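Local coordinates for biofilm-associated surface protein (PDB 7C7U) that probably promotes biofilm formation as a cell-wall-anchored surface adhesin and probably acts, with bound calcium, as a switch modulating functional amyloid assembly, at residues A[86-91]-A[141-146]; A[55-60]-A[123-128]. One frame throughout, in Å; residues are numbered along the deposited sequence.

Contact 1: A[86-91]-A[141-146]; sequences KISANP and KIELDD
The carbonyl oxygen of K141 is approached by three groups at once. S88 N donates to K141 O at 3.2 Å, tilted 23° out of the carbonyl plane; water 2 donates to the same oxygen, and the CA of I87 lies 3.3 Å from K141 O in a CA-H...O contact. The return bond, K141 N to S88 O, is tighter at 2.8 Å, and E143 N donates to K86 O at 2.7 Å, meeting that carbonyl almost head-on (172°). The hydrogen bond from K86 N to E143 O is weak. K86/E143 and S88/K141 are thus antiparallel hydrogen-bonded pairs, on either side of the non-hydrogen-bonded pair I87/I142.

K86, S88, K141 and E143 share one face. There E143 runs alongside K86, the two pointing the same way. With CG of K86 anti to the backbone N (chi1 -168°) and its chain extended, K86 CD passes 3.8 Å from E143 OE2. The charged ends themselves stay apart; water 1 accepts from K86 NZ and donates to E143 OE2. E143 OE2 also accepts a hydrogen bond from water 2, at 2.7 Å, and water 2 in turn accepts from S88 OG. The two waters would steady the carboxylate on this partly exposed face.

On the opposite face I87 CG1 meets I142 CG2 at 4.2 Å, both isoleucines buried and both touching F55 of strand 52-61. Strand 84-90 pairs on its other edge with strand 98-104, where I87 bonds F100 through the backbone, while I142 pairs with I53 of strand 52-61 on the far edge of strand 133-144.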
loop_
_atom_site.group_PDB
_atom_site.type_symbol
_atom_site.label_atom_id
_atom_site.label_comp_id
_atom_site.label_asym_id
_atom_site.label_seq_id
_atom_site.Cartn_x
_atom_site.Cartn_y
_atom_site.Cartn_z
ATOM N N LYS A 86 19.528 -16.630 13.956
ATOM C CA LYS A 86 20.504 -15.566 13.818
ATOM C C LYS A 86 20.717 -15.293 12.339
ATOM O O LYS A 86 20.766 -16.227 11.532
ATOM C CB LYS A 86 21.836 -15.965 14.476
ATOM C CG LYS A 86 22.832 -14.828 14.637
ATOM C CD LYS A 86 24.009 -15.274 15.488
ATOM C CE LYS A 86 25.073 -14.198 15.541
ATOM N NZ LYS A 86 26.362 -14.694 16.105
ATOM N N ILE A 87 20.883 -14.016 12.000
ATOM C CA ILE A 87 21.320 -13.587 10.677
ATOM C C ILE A 87 22.499 -12.649 10.870
ATOM O O ILE A 87 22.450 -11.754 11.723
ATOM C CB ILE A 87 20.211 -12.878 9.877
ATOM C CG1 ILE A 87 18.951 -13.749 9.759
ATOM C CG2 ILE A 87 20.709 -12.517 8.474
ATOM C CD1 ILE A 87 17.857 -13.087 8.957
ATOM N N SER A 88 23.557 -12.860 10.095
ATOM C CA SER A 88 24.742 -12.016 10.186
ATOM C C SER A 88 25.495 -12.067 8.864
ATOM O O SER A 88 25.331 -12.995 8.069
ATOM C CB SER A 88 25.664 -12.454 11.326
ATOM O OG SER A 88 26.208 -13.732 11.031
ATOM N N ALA A 89 26.351 -11.063 8.667
ATOM C CA ALA A 89 27.203 -10.973 7.493
ATOM C C ALA A 89 28.398 -10.098 7.835
ATOM O O ALA A 89 28.345 -9.281 8.757
ATOM C CB ALA A 89 26.441 -10.396 6.292
ATOM N N ASN A 90 29.466 -10.261 7.060
ATOM C CA ASN A 90 30.651 -9.418 7.186
ATOM C C ASN A 90 30.444 -8.122 6.424
ATOM O O ASN A 90 30.060 -8.159 5.255
ATOM C CB ASN A 90 31.878 -10.120 6.616
ATOM C CG ASN A 90 32.283 -11.324 7.417
ATOM O OD1 ASN A 90 31.789 -11.538 8.519
ATOM N ND2 ASN A 90 33.203 -12.109 6.878
ATOM N N PRO A 91 30.722 -6.968 7.024
ATOM C CA PRO A 91 30.693 -5.727 6.247
ATOM C C PRO A 91 31.731 -5.790 5.135
ATOM O O PRO A 91 32.670 -6.588 5.171
ATOM C CB PRO A 91 31.027 -4.640 7.279
ATOM C CG PRO A 91 30.759 -5.284 8.609
ATOM C CD PRO A 91 31.100 -6.735 8.425
ATOM N N LYS A 141 25.109 -15.406 6.700
ATOM C CA LYS A 141 24.608 -16.676 7.215
ATOM C C LYS A 141 23.233 -16.464 7.837
ATOM O O LYS A 141 23.093 -15.696 8.792
ATOM C CB LYS A 141 25.565 -17.274 8.254
ATOM C CG LYS A 141 26.968 -17.544 7.728
ATOM C CD LYS A 141 27.814 -18.265 8.777
ATOM C CE LYS A 141 29.254 -18.429 8.296
ATOM N NZ LYS A 141 30.165 -18.871 9.390
ATOM N N ILE A 142 22.235 -17.149 7.303
ATOM C CA ILE A 142 20.928 -17.267 7.952
ATOM C C ILE A 142 20.974 -18.568 8.734
ATOM O O ILE A 142 21.013 -19.648 8.145
ATOM C CB ILE A 142 19.776 -17.275 6.942
ATOM C CG1 ILE A 142 19.796 -16.026 6.077
ATOM C CG2 ILE A 142 18.371 -17.378 7.665
ATOM C CD1 ILE A 142 18.983 -16.217 4.803
ATOM N N GLU A 143 21.031 -18.468 10.057
ATOM C CA GLU A 143 21.152 -19.634 10.922
ATOM C C GLU A 143 19.763 -20.026 11.413
ATOM O O GLU A 143 18.977 -19.160 11.808
ATOM C CB GLU A 143 22.093 -19.342 12.095
ATOM C CG GLU A 143 23.510 -18.955 11.645
ATOM C CD GLU A 143 24.462 -18.733 12.803
ATOM O OE1 GLU A 143 24.485 -19.576 13.725
ATOM O OE2 GLU A 143 25.187 -17.713 12.783
ATOM N N LEU A 144 19.467 -21.322 11.356
ATOM C CA LEU A 144 18.143 -21.878 11.608
ATOM C C LEU A 144 18.184 -22.912 12.727
ATOM O O LEU A 144 19.183 -23.617 12.910
ATOM C CB LEU A 144 17.573 -22.545 10.344
ATOM C CG LEU A 144 17.611 -21.749 9.038
ATOM C CD1 LEU A 144 17.341 -22.649 7.825
ATOM C CD2 LEU A 144 16.612 -20.590 9.109
ATOM N N ASP A 145 17.054 -23.048 13.431
ATOM C CA ASP A 145 16.946 -23.973 14.559
ATOM C C ASP A 145 16.733 -25.425 14.141
ATOM O O ASP A 145 16.524 -26.281 15.007
ATOM C CB ASP A 145 15.815 -23.525 15.501
ATOM C CG ASP A 145 14.426 -23.633 14.877
ATOM O OD1 ASP A 145 14.254 -24.313 13.843
ATOM O OD2 ASP A 145 13.489 -23.033 15.449
ATOM N N ASP A 146 16.749 -25.712 12.847
ATOM C CA ASP A 146 16.654 -27.066 12.322
ATOM C C ASP A 146 17.301 -27.039 10.946
ATOM O O ASP A 146 17.693 -25.977 10.452
ATOM C CB ASP A 146 15.199 -27.535 12.260
ATOM C CG ASP A 146 15.059 -29.058 12.241
ATOM O OD1 ASP A 146 16.078 -29.777 12.135
ATOM O OD2 ASP A 146 13.907 -29.534 12.328
HETATM O O HOH W 1 26.971 -16.709 14.699
HETATM O O HOH W 2 24.311 -15.569 11.383
#

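Contact 2: A[55-60]-A[123-128]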
loop_
_atom_site.group_PDB
_atom_site.type_symbol
_atom_site.label_atom_id
_atom_site.label_comp_id
_atom_site.label_asym_id
_atom_site.label_seq_id
_atom_site.Cartn_x
_atom_site.Cartn_y
_atom_site.Cartn_z
ATOM N N PHE A 55 24.636 -16.389 2.085
ATOM C CA PHE A 55 24.334 -15.342 1.123
ATOM C C PHE A 55 25.469 -14.332 1.072
ATOM O O PHE A 55 26.258 -14.192 2.012
ATOM C CB PHE A 55 23.004 -14.622 1.453
ATOM C CG PHE A 55 23.018 -13.835 2.746
ATOM C CD1 PHE A 55 22.657 -14.441 3.951
ATOM C CD2 PHE A 55 23.304 -12.477 2.747
ATOM C CE1 PHE A 55 22.627 -13.715 5.131
ATOM C CE2 PHE A 55 23.286 -11.744 3.913
ATOM C CZ PHE A 55 22.941 -12.357 5.116
ATOM N N ASP A 56 25.520 -13.615 -0.042
ATOM C CA ASP A 56 26.214 -12.344 -0.131
ATOM C C ASP A 56 25.175 -11.256 -0.328
ATOM O O ASP A 56 24.061 -11.514 -0.778
ATOM C CB ASP A 56 27.223 -12.318 -1.290
ATOM C CG ASP A 56 28.308 -13.374 -1.138
ATOM O OD1 ASP A 56 28.848 -13.531 -0.024
ATOM O OD2 ASP A 56 28.596 -14.067 -2.124
ATOM N N LEU A 57 25.540 -10.032 0.023
ATOM C CA LEU A 57 24.674 -8.885 -0.199
ATOM C C LEU A 57 25.492 -7.836 -0.939
ATOM O O LEU A 57 26.537 -7.408 -0.442
ATOM C CB LEU A 57 24.142 -8.364 1.133
ATOM C CG LEU A 57 22.980 -7.371 1.125
ATOM C CD1 LEU A 57 21.767 -7.865 0.319
ATOM C CD2 LEU A 57 22.596 -7.098 2.564
ATOM N N HIS A 58 25.049 -7.452 -2.135
ATOM C CA HIS A 58 25.773 -6.494 -2.961
ATOM C C HIS A 58 25.021 -5.174 -3.027
ATOM O O HIS A 58 23.783 -5.153 -3.073
ATOM C CB HIS A 58 25.979 -7.010 -4.389
ATOM C CG HIS A 58 26.472 -8.421 -4.483
ATOM N ND1 HIS A 58 27.811 -8.755 -4.433
ATOM C CD2 HIS A 58 25.803 -9.583 -4.675
ATOM C CE1 HIS A 58 27.943 -10.063 -4.561
ATOM N NE2 HIS A 58 26.739 -10.589 -4.713
ATOM N N SER A 59 25.758 -4.068 -3.070
ATOM C CA SER A 59 25.084 -2.799 -3.310
ATOM C C SER A 59 26.057 -1.780 -3.887
ATOM O O SER A 59 27.278 -1.959 -3.865
ATOM C CB SER A 59 24.441 -2.258 -2.028
ATOM O OG SER A 59 23.733 -1.059 -2.301
ATOM N N TYR A 60 25.482 -0.704 -4.410
ATOM C CA TYR A 60 26.212 0.470 -4.869
ATOM C C TYR A 60 25.844 1.625 -3.951
ATOM O O TYR A 60 24.664 1.800 -3.618
ATOM C CB TYR A 60 25.868 0.815 -6.325
ATOM C CG TYR A 60 26.753 0.143 -7.352
ATOM C CD1 TYR A 60 26.544 -1.183 -7.713
ATOM C CD2 TYR A 60 27.802 0.833 -7.959
ATOM C CE1 TYR A 60 27.356 -1.816 -8.651
ATOM C CE2 TYR A 60 28.623 0.215 -8.907
ATOM C CZ TYR A 60 28.398 -1.116 -9.245
ATOM O OH TYR A 60 29.212 -1.748 -10.179
ATOM N N ASP A 123 28.534 0.836 12.224
ATOM C CA ASP A 123 28.249 -0.561 12.557
ATOM C C ASP A 123 27.287 -1.187 11.542
ATOM O O ASP A 123 26.404 -1.981 11.883
ATOM C CB ASP A 123 27.704 -0.688 13.982
ATOM C CG ASP A 123 27.643 -2.124 14.453
ATOM O OD1 ASP A 123 28.650 -2.844 14.310
ATOM O OD2 ASP A 123 26.571 -2.533 14.953
ATOM N N GLY A 124 27.466 -0.837 10.276
ATOM C CA GLY A 124 26.631 -1.385 9.231
ATOM C C GLY A 124 27.360 -2.298 8.275
ATOM O O GLY A 124 28.337 -2.956 8.646
ATOM N N LEU A 125 26.908 -2.342 7.022
ATOM C CA LEU A 125 27.434 -3.338 6.103
ATOM C C LEU A 125 28.259 -2.778 4.950
ATOM O O LEU A 125 29.108 -3.502 4.422
ATOM C CB LEU A 125 26.289 -4.191 5.529
ATOM C CG LEU A 125 25.701 -5.257 6.464
ATOM C CD1 LEU A 125 24.675 -6.125 5.733
ATOM C CD2 LEU A 125 26.788 -6.122 7.071
ATOM N N PHE A 126 28.055 -1.529 4.543
ATOM C CA PHE A 126 28.658 -1.052 3.308
ATOM C C PHE A 126 29.516 0.187 3.543
ATOM O O PHE A 126 29.151 1.077 4.317
ATOM C CB PHE A 126 27.585 -0.773 2.261
ATOM C CG PHE A 126 26.802 -1.990 1.858
ATOM C CD1 PHE A 126 27.438 -3.083 1.288
ATOM C CD2 PHE A 126 25.442 -2.045 2.044
ATOM C CE1 PHE A 126 26.727 -4.210 0.915
ATOM C CE2 PHE A 126 24.727 -3.169 1.669
ATOM C CZ PHE A 126 25.370 -4.253 1.108
ATOM N N GLY A 127 30.657 0.231 2.851
ATOM C CA GLY A 127 31.540 1.375 2.863
ATOM C C GLY A 127 32.904 1.020 3.418
ATOM O O GLY A 127 33.261 -0.159 3.502
ATOM N N GLY A 128 33.691 2.038 3.785
ATOM C CA GLY A 128 34.956 1.824 4.458
ATOM C C GLY A 128 34.793 1.910 5.966
ATOM O O GLY A 128 33.726 2.238 6.488
#
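F126 pushes its ring against strand 52-61 and is clasped from both faces. S59 CB lies over one face, offset toward the rim, in a CH-pi contact 4.0 Å from the centroid of the F126 ring and 19° off its normal. Over the centre of the opposite face sits L125 CB, 4.1 Å above the plane, so the phenylalanine is backed by its own chain neighbour. At the ring edge, in its plane, L57 O comes to 3.5 Å from F126 CE1, where the ring's C-H rim meets a carbonyl oxygen. L57 crosses the phenylalanine at about a right angle, its CG 3.9 Å from F126 CZ.

All of this belongs to a mixed beta sheet, with the loop between strands 113-117 and 133-144 turning a corner at L125 and lying over the face that carries L57 and S59. I72 of strand 70-76 touches L57, L125 and F126 alike, F118 brings a second ring to F126 with planes at about 60°, and M35 also reaches F126.

Away from the ring the fit is sparser. L57 and L125 cross roughly at right angles and meet through one pair of methyls, L57 CD2 to L125 CD1 at 3.9 Å; CD1 of L125 is anti to CA (chi2 -174°), which carries the methyl out from CG to L57. No hydrogen bond spans the two segments; the loop's polar backbone turns instead to S92, whose OG accepts a hydrogen bond from G127 N, and the L125 backbone also bonds S92. Farther out, D123 and G128 are exposed, and G127 is partly so.

Overall arrangement
Contact 1 and contact 2 work on the same sheet, where strands 84-90, 133-144 and 52-61 lie side by side. Contact 1 joins two of these strands edge to edge through backbone bonds, with a watered, charged face outward and a greasy face inward. Contact 2 is wholly buried and has no polar bond of its own: a loop packs over strand 52-61 by aromatic and aliphatic contact. F55 ties them together, because its ring touches I87 and I142 and brings F55 CE1 within 3.4 Å of K141 N. At the other end P91, closing segment 86-91, packs against G124 and L125 of the loop.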